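Lectin CEL-IV, C-type (Cucumaria echinata, PDB 3ALU) binds galactose-containing sugars such as raffinose through a calcium ion held in its C-type carbohydrate-recognition domain. Local coordinates at residues S53-E58 and S103-G108. Numbering follows the deposited sequence.
Sequences SIHSAE and SVDYDG
Ile54 O and Tyr106 O are joined through water 1, which donates to both and so ties the two chain segments together. The water sits 2.8 Å from Ile54 O and 2.9 Å from Tyr106 O, so each carbonyl receives one of its protons.

Beside this bridge, the Tyr106 ring carries most of the packing. With CG anti to the backbone N (chi1 171°), the ring runs along the backbone of 55-57, as the chain turns into helix 57-70. Ser56 C lies over one face, 3.7 Å above its plane and offset toward the rim. Ala57 N comes to 3.5 Å from Tyr106 CE2, and the Ala57 methyl also reaches this side of the ring. On the CD1 side of the ring, Ile54 CG2 meets Tyr106 CD1 at 3.9 Å; the Ile54 side chain also packs against Leu63 of the helix and against Trp98 and Ile85 of the sheet. Ser56 is the N-cap of that helix, its OG bonded to the N of Ser59, while its own backbone N, buried under Tyr106, has no partner in the model.

At the far end, His55 presents its ring edge to the 103-105 turn. Ser103 O lies in the ring plane, 3.1 Å from His55 NE2, a nitrogen that is hydrogen-bonded to Ser102 OG. The Asp105 carboxylate stands nearly perpendicular to the imidazole, 78° between planes.

The contact thus joins the start of the helix to the long loop leading toward the calcium-binding residues Glu113, Asn115 and Asn116. Two carbonyl oxygens can only accept, so the bridge between them depends on the water as donor to both, while the tyrosine ring lying over the chain supplies the apolar part of the join.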
# COMPACT_ATOMS: atom_id res chain seq x y z
N SER A 53 -18.97 -9.49 0.58
CA SER A 53 -19.35 -10.29 1.78
C SER A 53 -19.00 -9.47 3.02
O SER A 53 -18.24 -8.53 2.90
CB SER A 53 -18.64 -11.60 1.78
OG SER A 53 -17.20 -11.52 1.87
N ILE A 54 -19.56 -9.83 4.20
CA ILE A 54 -19.46 -8.96 5.39
C ILE A 54 -19.22 -9.89 6.56
O ILE A 54 -19.98 -10.87 6.73
CB ILE A 54 -20.76 -8.14 5.59
CG1 ILE A 54 -21.07 -7.31 4.31
CG2 ILE A 54 -20.66 -7.25 6.86
CD1 ILE A 54 -22.43 -6.57 4.31
N HIS A 55 -18.19 -9.60 7.37
CA HIS A 55 -17.73 -10.59 8.37
C HIS A 55 -17.60 -10.08 9.78
O HIS A 55 -17.14 -10.80 10.68
CB HIS A 55 -16.43 -11.20 7.90
CG HIS A 55 -16.63 -11.99 6.66
ND1 HIS A 55 -16.35 -11.49 5.40
CD2 HIS A 55 -17.24 -13.17 6.48
CE1 HIS A 55 -16.71 -12.39 4.50
NE2 HIS A 55 -17.25 -13.41 5.13
N SER A 56 -18.05 -8.85 9.98
CA SER A 56 -17.99 -8.24 11.32
C SER A 56 -18.89 -7.02 11.42
O SER A 56 -19.29 -6.43 10.40
CB SER A 56 -16.54 -7.83 11.70
OG SER A 56 -16.15 -6.64 11.00
N ALA A 57 -19.20 -6.63 12.67
CA ALA A 57 -19.98 -5.45 12.93
C ALA A 57 -19.31 -4.18 12.38
O ALA A 57 -19.99 -3.28 11.91
CB ALA A 57 -20.20 -5.29 14.45
N GLU A 58 -17.98 -4.11 12.50
CA GLU A 58 -17.23 -3.00 11.96
C GLU A 58 -17.31 -2.95 10.44
O GLU A 58 -17.42 -1.87 9.88
CB GLU A 58 -15.77 -3.14 12.35
CG GLU A 58 -15.54 -2.86 13.82
CD GLU A 58 -14.07 -2.66 14.16
OE1 GLU A 58 -13.81 -2.16 15.27
OE2 GLU A 58 -13.19 -2.99 13.31
N SER A 103 -17.03 -17.72 4.84
CA SER A 103 -17.95 -18.22 5.87
C SER A 103 -18.98 -17.16 6.22
O SER A 103 -18.71 -15.97 6.19
CB SER A 103 -17.19 -18.52 7.17
OG SER A 103 -16.02 -19.26 6.87
N VAL A 104 -20.17 -17.62 6.55
CA VAL A 104 -21.18 -16.72 7.11
C VAL A 104 -20.96 -16.73 8.62
O VAL A 104 -21.58 -17.52 9.37
CB VAL A 104 -22.61 -17.15 6.72
CG1 VAL A 104 -23.65 -16.19 7.33
CG2 VAL A 104 -22.76 -17.20 5.18
N ASP A 105 -20.06 -15.87 9.05
CA ASP A 105 -19.62 -15.79 10.44
C ASP A 105 -20.10 -14.49 11.10
O ASP A 105 -19.66 -14.14 12.21
CB ASP A 105 -18.07 -15.94 10.52
CG ASP A 105 -17.30 -14.96 9.61
OD1 ASP A 105 -17.90 -14.10 8.91
OD2 ASP A 105 -16.04 -15.04 9.61
N TYR A 106 -20.94 -13.74 10.39
CA TYR A 106 -21.56 -12.51 10.89
C TYR A 106 -23.00 -12.42 10.41
O TYR A 106 -23.31 -12.65 9.24
CB TYR A 106 -20.79 -11.24 10.45
CG TYR A 106 -21.53 -9.98 10.78
CD1 TYR A 106 -22.20 -9.25 9.78
CD2 TYR A 106 -21.58 -9.49 12.11
CE1 TYR A 106 -22.91 -8.10 10.08
CE2 TYR A 106 -22.30 -8.34 12.42
CZ TYR A 106 -22.95 -7.64 11.40
OH TYR A 106 -23.67 -6.50 11.70
N ASP A 107 -23.86 -12.07 11.35
CA ASP A 107 -25.30 -11.97 11.19
C ASP A 107 -25.72 -10.51 11.22
O ASP A 107 -25.76 -9.89 12.30
CB ASP A 107 -25.95 -12.76 12.36
CG ASP A 107 -27.44 -12.57 12.45
OD1 ASP A 107 -28.06 -13.18 13.38
OD2 ASP A 107 -28.00 -11.81 11.65
N GLY A 108 -26.04 -9.93 10.05
CA GLY A 108 -26.40 -8.53 9.98
C GLY A 108 -27.85 -8.28 9.61
O GLY A 108 -28.24 -7.18 9.25
O HOH W 1 -21.14 -13.34 7.39